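PDB 7CUI: protection of telomeres protein 1 from Schizosaccharomyces pombe, which binds single-stranded telomeric DNA to protect the 3' overhang and regulates telomerase and telomere length, represented here by its C-terminal part. Local coordinates for residues H21-E25 / G195-V199; H51-V57 / T161-Y167; L65-A69 / V79-A83. All coordinates share one frame; numbering follows the deposited sequence.

Contact 1 of 3, residues H21-E25 / G195-V199; sequences HVINE and GTKIV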
loop_
_atom_site.group_PDB
_atom_site.type_symbol
_atom_site.label_atom_id
_atom_site.label_comp_id
_atom_site.label_asym_id
_atom_site.label_seq_id
_atom_site.Cartn_x
_atom_site.Cartn_y
_atom_site.Cartn_z
ATOM N N HIS A 21 13.683 6.566 7.617
ATOM C CA HIS A 21 13.772 5.618 6.513
ATOM C C HIS A 21 12.673 5.825 5.469
ATOM O O HIS A 21 12.640 5.106 4.473
ATOM C CB HIS A 21 13.797 4.165 7.007
ATOM C CG HIS A 21 15.061 3.773 7.698
ATOM N ND1 HIS A 21 15.074 3.322 9.005
ATOM C CD2 HIS A 21 16.343 3.750 7.276
ATOM C CE1 HIS A 21 16.309 3.043 9.363
ATOM N NE2 HIS A 21 17.106 3.299 8.319
ATOM N N VAL A 22 11.774 6.792 5.695
ATOM C CA VAL A 22 10.740 7.081 4.714
ATOM C C VAL A 22 10.707 8.583 4.452
ATOM O O VAL A 22 10.469 9.370 5.362
ATOM C CB VAL A 22 9.364 6.531 5.144
ATOM C CG1 VAL A 22 8.257 6.966 4.197
ATOM C CG2 VAL A 22 9.373 5.016 5.291
ATOM N N ILE A 23 10.967 8.952 3.192
ATOM C CA ILE A 23 10.922 10.326 2.713
ATOM C C ILE A 23 9.672 10.501 1.850
ATOM O O ILE A 23 9.237 9.573 1.173
ATOM C CB ILE A 23 12.214 10.661 1.938
ATOM C CG1 ILE A 23 13.375 10.969 2.885
ATOM C CG2 ILE A 23 11.996 11.786 0.939
ATOM C CD1 ILE A 23 14.702 11.183 2.185
ATOM N N ASN A 24 9.104 11.709 1.876
ATOM C CA ASN A 24 7.957 12.054 1.055
ATOM C C ASN A 24 8.367 13.088 0.007
ATOM O O ASN A 24 9.368 13.785 0.169
ATOM C CB ASN A 24 6.791 12.537 1.919
ATOM C CG ASN A 24 6.249 11.452 2.825
ATOM O OD1 ASN A 24 5.362 10.698 2.432
ATOM N ND2 ASN A 24 6.775 11.363 4.037
ATOM N N GLU A 25 7.581 13.166 -1.075
ATOM C CA GLU A 25 7.789 14.125 -2.148
ATOM C C GLU A 25 7.325 15.498 -1.672
ATOM O O GLU A 25 6.415 15.579 -0.852
ATOM C CB GLU A 25 6.978 13.703 -3.376
ATOM C CG GLU A 25 7.776 13.703 -4.668
ATOM C CD GLU A 25 8.997 12.795 -4.682
ATOM O OE1 GLU A 25 8.965 11.743 -4.007
ATOM O OE2 GLU A 25 9.982 13.144 -5.365
ATOM N N GLY A 195 4.199 9.203 -3.939
ATOM C CA GLY A 195 5.069 10.274 -3.472
ATOM C C GLY A 195 5.758 9.935 -2.152
ATOM O O GLY A 195 5.922 10.795 -1.288
ATOM N N THR A 196 6.155 8.670 -2.010
ATOM C CA THR A 196 6.679 8.151 -0.758
ATOM C C THR A 196 7.775 7.140 -1.079
ATOM O O THR A 196 7.519 6.181 -1.801
ATOM C CB THR A 196 5.554 7.482 0.046
ATOM O OG1 THR A 196 4.432 8.364 0.094
ATOM C CG2 THR A 196 5.960 7.090 1.451
ATOM N N LYS A 197 8.986 7.361 -0.549
ATOM C CA LYS A 197 10.109 6.495 -0.878
ATOM C C LYS A 197 10.814 6.008 0.388
ATOM O O LYS A 197 10.957 6.759 1.349
ATOM C CB LYS A 197 11.047 7.142 -1.906
ATOM C CG LYS A 197 11.719 8.440 -1.487
ATOM C CD LYS A 197 12.897 8.827 -2.369
ATOM C CE LYS A 197 12.545 9.776 -3.497
ATOM N NZ LYS A 197 12.088 9.041 -4.698
ATOM N N ILE A 198 11.231 4.732 0.375
ATOM C CA ILE A 198 12.036 4.138 1.433
ATOM C C ILE A 198 13.496 4.498 1.178
ATOM O O ILE A 198 13.969 4.414 0.048
ATOM C CB ILE A 198 11.826 2.609 1.524
ATOM C CG1 ILE A 198 10.359 2.240 1.772
ATOM C CG2 ILE A 198 12.733 1.989 2.580
ATOM C CD1 ILE A 198 10.047 0.770 1.580
ATOM N N VAL A 199 14.201 4.892 2.243
ATOM C CA VAL A 199 15.542 5.441 2.124
ATOM C C VAL A 199 16.447 4.860 3.218
ATOM O O VAL A 199 15.949 4.017 3.989
ATOM C CB VAL A 199 15.501 6.980 2.169
ATOM C CG1 VAL A 199 16.832 7.572 2.599
ATOM C CG2 VAL A 199 15.055 7.561 0.837
#
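A short antiparallel ladder pairs strand 22-24 with the C-terminal end of strand 190-198, and I23 and K197 form its central hydrogen-bonded pair. I23 N donates to K197 O at 2.9 Å. K197 N returns the bond to I23 O at 2.8 Å. At the two ends the ladder continues beyond the strands proper: V199 N reaches H21 O at 2.7 Å. At the other end E25 N reaches G195 O at 2.9 Å. Glycine suits position 195, where phi is positive (59°).

The two faces differ in chemistry. I23 and K197 project from the more exposed one and run alongside each other, I23 CB 4.1 Å from K197 CG. With chi1 at 62°, K197 CG is set between its backbone N and carbonyl carbon; farther out the chain bends twice and brings NZ to 4.2 Å from E25 OE1, opposite charges near each other but beyond salt-bridge range. K197 NZ also makes a long, weak ion pair with E105 of helix 100-107, whose carboxylate lies near that of E25. I23 CD1 also meets V199 CG2 at 3.9 Å, a small apolar patch. On the other face branched side chains suit burial: V22 CG1 touches T196 CG2 at 3.6 Å, while the threonine's OG1 is satisfied by F194 O.

That buried face settles on the rest of the domain. V22 and I198 rest on I134 of helix 121-135, T196 and I198 on L106 of helix 100-107, and V22 meets F164 of strand 163-171, the antiparallel neighbour of strand 190-198.

Contact 2 of 3, residues H51-V57 / T161-Y167; sequences HRLRVQV and TPWFDIY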
loop_
_atom_site.group_PDB
_atom_site.type_symbol
_atom_site.label_atom_id
_atom_site.label_comp_id
_atom_site.label_asym_id
_atom_site.label_seq_id
_atom_site.Cartn_x
_atom_site.Cartn_y
_atom_site.Cartn_z
ATOM N N HIS A 51 -4.972 13.044 -0.023
ATOM C CA HIS A 51 -4.809 13.223 1.417
ATOM C C HIS A 51 -3.386 12.895 1.866
ATOM O O HIS A 51 -2.613 12.282 1.135
ATOM C CB HIS A 51 -5.784 12.345 2.219
ATOM C CG HIS A 51 -7.179 12.287 1.693
ATOM N ND1 HIS A 51 -8.137 13.231 2.016
ATOM C CD2 HIS A 51 -7.788 11.383 0.896
ATOM C CE1 HIS A 51 -9.272 12.916 1.431
ATOM N NE2 HIS A 51 -9.085 11.787 0.737
ATOM N N ARG A 52 -3.076 13.279 3.111
ATOM C CA ARG A 52 -1.793 13.029 3.748
ATOM C C ARG A 52 -2.049 12.446 5.132
ATOM O O ARG A 52 -2.875 12.964 5.876
ATOM C CB ARG A 52 -1.034 14.349 3.901
ATOM C CG ARG A 52 0.435 14.198 4.264
ATOM C CD ARG A 52 1.109 15.554 4.202
ATOM N NE ARG A 52 1.602 15.981 5.500
ATOM C CZ ARG A 52 2.876 15.919 5.863
ATOM N NH1 ARG A 52 3.783 15.455 5.020
ATOM N NH2 ARG A 52 3.238 16.323 7.068
ATOM N N LEU A 53 -1.336 11.367 5.474
ATOM C CA LEU A 53 -1.583 10.677 6.730
ATOM C C LEU A 53 -0.266 10.347 7.426
ATOM O O LEU A 53 0.743 10.119 6.767
ATOM C CB LEU A 53 -2.367 9.389 6.465
ATOM C CG LEU A 53 -3.624 9.530 5.613
ATOM C CD1 LEU A 53 -3.337 9.092 4.194
ATOM C CD2 LEU A 53 -4.747 8.690 6.186
ATOM N N ARG A 54 -0.299 10.331 8.764
ATOM C CA ARG A 54 0.792 9.815 9.572
ATOM C C ARG A 54 0.351 8.460 10.111
ATOM O O ARG A 54 -0.632 8.375 10.851
ATOM C CB ARG A 54 1.154 10.784 10.702
ATOM C CG ARG A 54 2.493 10.478 11.356
ATOM C CD ARG A 54 2.950 11.524 12.349
ATOM N NE ARG A 54 2.907 12.870 11.791
ATOM C CZ ARG A 54 3.964 13.647 11.590
ATOM N NH1 ARG A 54 5.174 13.222 11.908
ATOM N NH2 ARG A 54 3.804 14.853 11.076
ATOM N N VAL A 55 1.095 7.410 9.740
ATOM C CA VAL A 55 0.494 6.090 9.673
ATOM C C VAL A 55 1.479 5.001 10.102
ATOM O O VAL A 55 2.688 5.224 10.185
ATOM C CB VAL A 55 -0.096 5.869 8.264
ATOM C CG1 VAL A 55 0.750 4.970 7.372
ATOM C CG2 VAL A 55 -1.545 5.423 8.317
ATOM N N GLN A 56 0.920 3.818 10.378
ATOM C CA GLN A 56 1.624 2.618 10.796
ATOM C C GLN A 56 1.063 1.466 9.968
ATOM O O GLN A 56 -0.142 1.412 9.736
ATOM C CB GLN A 56 1.247 2.342 12.248
ATOM C CG GLN A 56 2.409 2.009 13.163
ATOM C CD GLN A 56 1.943 1.747 14.576
ATOM O OE1 GLN A 56 0.764 1.893 14.908
ATOM N NE2 GLN A 56 2.877 1.346 15.423
ATOM N N VAL A 57 1.926 0.544 9.516
ATOM C CA VAL A 57 1.434 -0.605 8.768
ATOM C C VAL A 57 0.995 -1.682 9.754
ATOM O O VAL A 57 1.730 -2.021 10.682
ATOM C CB VAL A 57 2.452 -1.169 7.760
ATOM C CG1 VAL A 57 1.857 -2.333 6.977
ATOM C CG2 VAL A 57 2.973 -0.106 6.806
ATOM N N THR A 161 5.388 -1.434 14.720
ATOM C CA THR A 161 5.786 -1.099 13.366
ATOM C C THR A 161 6.036 0.408 13.291
ATOM O O THR A 161 5.377 1.176 13.990
ATOM C CB THR A 161 4.738 -1.627 12.382
ATOM O OG1 THR A 161 3.489 -1.014 12.713
ATOM C CG2 THR A 161 4.593 -3.134 12.445
ATOM N N PRO A 162 7.014 0.884 12.479
ATOM C CA PRO A 162 7.359 2.305 12.448
ATOM C C PRO A 162 6.261 3.222 11.913
ATOM O O PRO A 162 5.337 2.766 11.245
ATOM C CB PRO A 162 8.613 2.379 11.562
ATOM C CG PRO A 162 8.609 1.098 10.758
ATOM C CD PRO A 162 7.872 0.075 11.594
ATOM N N TRP A 163 6.393 4.517 12.237
ATOM C CA TRP A 163 5.499 5.583 11.813
ATOM C C TRP A 163 6.119 6.339 10.645
ATOM O O TRP A 163 7.324 6.595 10.646
ATOM C CB TRP A 163 5.248 6.557 12.970
ATOM C CG TRP A 163 4.347 6.017 14.031
ATOM C CD1 TRP A 163 4.723 5.360 15.164
ATOM C CD2 TRP A 163 2.909 6.080 14.055
ATOM N NE1 TRP A 163 3.621 5.017 15.898
ATOM C CE2 TRP A 163 2.495 5.444 15.246
ATOM C CE3 TRP A 163 1.933 6.613 13.200
ATOM C CZ2 TRP A 163 1.148 5.328 15.593
ATOM C CZ3 TRP A 163 0.603 6.495 13.544
ATOM C CH2 TRP A 163 0.217 5.862 14.727
ATOM N N PHE A 164 5.275 6.721 9.676
ATOM C CA PHE A 164 5.720 7.483 8.519
ATOM C C PHE A 164 4.539 8.240 7.920
ATOM O O PHE A 164 3.383 7.868 8.133
ATOM C CB PHE A 164 6.418 6.583 7.493
ATOM C CG PHE A 164 5.572 5.461 6.942
ATOM C CD1 PHE A 164 5.500 4.236 7.595
ATOM C CD2 PHE A 164 4.833 5.629 5.778
ATOM C CE1 PHE A 164 4.710 3.208 7.101
ATOM C CE2 PHE A 164 4.049 4.597 5.278
ATOM C CZ PHE A 164 3.991 3.386 5.937
ATOM N N ASP A 165 4.852 9.317 7.189
ATOM C CA ASP A 165 3.842 10.061 6.454
ATOM C C ASP A 165 3.624 9.377 5.110
ATOM O O ASP A 165 4.572 8.875 4.509
ATOM C CB ASP A 165 4.215 11.539 6.316
ATOM C CG ASP A 165 4.098 12.324 7.613
ATOM O OD1 ASP A 165 3.271 11.938 8.459
ATOM O OD2 ASP A 165 4.838 13.317 7.765
ATOM N N ILE A 166 2.365 9.352 4.657
ATOM C CA ILE A 166 1.976 8.688 3.421
ATOM C C ILE A 166 1.010 9.601 2.668
ATOM O O ILE A 166 0.148 10.223 3.284
ATOM C CB ILE A 166 1.345 7.309 3.734
ATOM C CG1 ILE A 166 1.073 6.473 2.482
ATOM C CG2 ILE A 166 0.084 7.460 4.570
ATOM C CD1 ILE A 166 2.301 6.189 1.660
ATOM N N TYR A 167 1.180 9.693 1.342
ATOM C CA TYR A 167 0.199 10.361 0.501
ATOM C C TYR A 167 -0.672 9.308 -0.172
ATOM O O TYR A 167 -0.159 8.304 -0.661
ATOM C CB TYR A 167 0.855 11.177 -0.614
ATOM C CG TYR A 167 1.846 12.232 -0.197
ATOM C CD1 TYR A 167 1.822 12.799 1.066
ATOM C CD2 TYR A 167 2.790 12.698 -1.098
ATOM C CE1 TYR A 167 2.732 13.780 1.434
ATOM C CE2 TYR A 167 3.704 13.679 -0.749
ATOM C CZ TYR A 167 3.674 14.224 0.523
ATOM O OH TYR A 167 4.575 15.187 0.871
#
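D165 holds its carboxylate between two arginines without receiving a directed N-H from either: R52 NH2 lies 3.5 Å from D165 OD2 and R54 NE 3.5 Å from D165 OD1, yet both oxygens stand well out of the guanidinium planes. The attraction is therefore of charge alone, and OD1 sits over one face of the R54 guanidinium. Partly exposed themselves, the arginines of the neighbouring antiparallel strand suit this place by giving the buried acid positive neighbours, which would be expected to favour its ionised form. R52 CG and CD also lie beside Y167 CE1.

Farther along the same face, the Q56 amide stacks on the W163 indole with the planes 17° apart, and Q56 CG sits 4.2 Å from the centroid of the five-membered ring. Q56 NE2 gives its N-H to a lone pair of T161 O, which lies in the amide plane, at 2.9 Å; T161 OG1 bonds to V57 O, tying this loop residue to strand 49-73. Were W163 cut back to alanine, the flat Q56 side chain would probably lose its stacking surface, leaving a gap beside it.

Apolar residues suit the opposite, buried face. F164 CG stands between its backbone N and carbonyl carbon (chi1 60°), setting the ring beside V55 and V57: V55 CG1 lies over it, 4.2 Å from the centroid, and V57 CG2 at its edge. L53 CB meets I166 CG2 at 3.6 Å. Paired backbone bonds join L53 with I166 and V55 with F164.

Helix 34-38 covers this face, I34 touching L53 and V55, while Y167 bonds through its backbone to F194 of strand 190-198.

Contact 3 of 3, residues L65-A69 / V79-A83; sequences LTQFA and VWMFA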
loop_
_atom_site.group_PDB
_atom_site.type_symbol
_atom_site.label_atom_id
_atom_site.label_comp_id
_atom_site.label_asym_id
_atom_site.label_seq_id
_atom_site.Cartn_x
_atom_site.Cartn_y
_atom_site.Cartn_z
ATOM N N LEU A 65 5.374 -12.457 -0.223
ATOM C CA LEU A 65 6.130 -11.454 -0.953
ATOM C C LEU A 65 6.436 -11.980 -2.351
ATOM O O LEU A 65 6.732 -11.214 -3.268
ATOM C CB LEU A 65 7.414 -11.135 -0.184
ATOM C CG LEU A 65 7.212 -10.476 1.178
ATOM C CD1 LEU A 65 8.466 -9.728 1.597
ATOM C CD2 LEU A 65 6.034 -9.516 1.144
ATOM N N THR A 66 6.325 -13.300 -2.496
ATOM C CA THR A 66 6.521 -13.995 -3.756
ATOM C C THR A 66 5.465 -13.561 -4.770
ATOM O O THR A 66 5.652 -13.728 -5.975
ATOM C CB THR A 66 6.605 -15.492 -3.461
ATOM O OG1 THR A 66 8.010 -15.737 -3.464
ATOM C CG2 THR A 66 5.890 -16.363 -4.464
ATOM N N GLN A 67 4.371 -12.973 -4.272
ATOM C CA GLN A 67 3.245 -12.615 -5.116
ATOM C C GLN A 67 3.104 -11.096 -5.186
ATOM O O GLN A 67 2.062 -10.588 -5.593
ATOM C CB GLN A 67 1.967 -13.296 -4.617
ATOM C CG GLN A 67 2.042 -14.818 -4.630
ATOM C CD GLN A 67 0.746 -15.500 -4.260
ATOM O OE1 GLN A 67 0.721 -16.414 -3.439
ATOM N NE2 GLN A 67 -0.345 -15.078 -4.878
ATOM N N PHE A 68 4.169 -10.373 -4.813
ATOM C CA PHE A 68 4.127 -8.918 -4.773
ATOM C C PHE A 68 4.232 -8.303 -6.170
ATOM O O PHE A 68 3.991 -7.111 -6.329
ATOM C CB PHE A 68 5.184 -8.366 -3.816
ATOM C CG PHE A 68 4.662 -7.982 -2.455
ATOM C CD1 PHE A 68 3.733 -8.778 -1.791
ATOM C CD2 PHE A 68 5.112 -6.826 -1.827
ATOM C CE1 PHE A 68 3.260 -8.418 -0.536
ATOM C CE2 PHE A 68 4.639 -6.469 -0.572
ATOM C CZ PHE A 68 3.716 -7.266 0.071
ATOM N N ALA A 69 4.612 -9.098 -7.176
ATOM C CA ALA A 69 4.528 -8.655 -8.560
ATOM C C ALA A 69 3.632 -9.619 -9.328
ATOM O O ALA A 69 3.736 -10.832 -9.151
ATOM C CB ALA A 69 5.901 -8.564 -9.187
ATOM N N VAL A 79 4.268 -6.408 -13.037
ATOM C CA VAL A 79 4.155 -5.110 -12.389
ATOM C C VAL A 79 3.962 -5.317 -10.892
ATOM O O VAL A 79 3.417 -6.339 -10.472
ATOM C CB VAL A 79 3.023 -4.230 -12.962
ATOM C CG1 VAL A 79 3.335 -3.727 -14.364
ATOM C CG2 VAL A 79 1.659 -4.905 -12.890
ATOM N N TRP A 80 4.411 -4.321 -10.116
ATOM C CA TRP A 80 4.177 -4.288 -8.683
ATOM C C TRP A 80 2.688 -4.110 -8.424
ATOM O O TRP A 80 2.048 -3.247 -9.021
ATOM C CB TRP A 80 4.950 -3.143 -8.017
ATOM C CG TRP A 80 6.443 -3.246 -8.068
ATOM C CD1 TRP A 80 7.305 -2.329 -8.596
ATOM C CD2 TRP A 80 7.259 -4.315 -7.554
ATOM N NE1 TRP A 80 8.598 -2.756 -8.458
ATOM C CE2 TRP A 80 8.602 -3.972 -7.825
ATOM C CE3 TRP A 80 6.990 -5.526 -6.903
ATOM C CZ2 TRP A 80 9.669 -4.790 -7.452
ATOM C CZ3 TRP A 80 8.043 -6.339 -6.545
ATOM C CH2 TRP A 80 9.363 -5.974 -6.818
HETATM N N MSE A 81 2.155 -4.929 -7.518
HETATM C CA MSE A 81 0.814 -4.717 -7.007
HETATM C C MSE A 81 0.664 -5.394 -5.648
HETATM O O MSE A 81 0.703 -6.618 -5.538
HETATM C CB MSE A 81 -0.238 -5.195 -8.012
HETATM C CG MSE A 81 -1.640 -4.876 -7.573
HETATM SE SE MSE A 81 -2.937 -5.871 -8.640
HETATM C CE MSE A 81 -2.950 -7.763 -8.104
ATOM N N PHE A 82 0.504 -4.563 -4.615
ATOM C CA PHE A 82 0.265 -5.023 -3.257
ATOM C C PHE A 82 -0.450 -3.920 -2.483
ATOM O O PHE A 82 -0.521 -2.780 -2.943
ATOM C CB PHE A 82 1.572 -5.460 -2.585
ATOM C CG PHE A 82 2.672 -4.427 -2.579
ATOM C CD1 PHE A 82 3.595 -4.370 -3.614
ATOM C CD2 PHE A 82 2.798 -3.516 -1.534
ATOM C CE1 PHE A 82 4.611 -3.424 -3.605
ATOM C CE2 PHE A 82 3.818 -2.573 -1.528
ATOM C CZ PHE A 82 4.727 -2.530 -2.563
ATOM N N ALA A 83 -0.984 -4.276 -1.313
ATOM C CA ALA A 83 -1.711 -3.322 -0.493
ATOM C C ALA A 83 -1.206 -3.379 0.946
ATOM O O ALA A 83 -0.960 -4.457 1.485
ATOM C CB ALA A 83 -3.191 -3.600 -0.569
#
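F68 lays its ring over F82 in an offset stack, the planes only 12° apart and the centroids separated by 4.4 Å. The overlap is displaced toward the root of F82: its CB stands above the centre of the F68 ring, 3.7 Å from the centroid, as a CH-pi contact. F82 can present both CB and ring because its CG falls between the backbone N and the carbonyl carbon (chi1 55°). L65 CD2 lies against the other face of F68, sandwiching that ring.

The backbone is gripped as well. F68 O accepts a nearly straight bond from N of M81, a selenomethionine, at 3.1 Å, and it also lies in the plane of the W80 indole at the ring edge, 3.4 Å from CE3. A bond from F68 N to L65 O closes the turn that precedes A69. There strand pairing resumes: A69 and W80 form a non-hydrogen-bonded antiparallel pair, with A69 CB 4.0 Å from W80 CE3. A small alanine suits a place next to so wide an indole.

Large apolar side chains suit the buried positions of F68 and W80: F68 packs on L131 and W135 of helix 121-135, W80 on A103 and I107 of helix 100-107. M81 and A83 pack on apolar side chains of another protein chain. The arrangement belongs to the beta hairpin of strands 49-73 and 77-87, where the first strand is interrupted and then rejoins the second; such a hairpin forms the first two strands of an OB-fold barrel, with which this domain's topology is consistent.

All three contacts belong to one curled sheet, but they differ in burial and chemistry. Contact 3 is the most buried and is dominated by aromatic packing; contact 1 is a short ladder with one buried and one largely exposed face; contact 2, partly buried and the most extensive, adds charge pairing and an amide stack to its backbone bonds. Contacts 2 and 3 share strand 49-73 yet lie on opposite sides of the chain's centre, about 20 Å apart between centres. Strands 163-171 and 190-198 are neighbours, and contacts 1 and 2 also touch where Y167 OH makes a probable hydrogen bond with E25 O. Contact 1 joins near-terminal segments, while contact 3 closes a local hairpin.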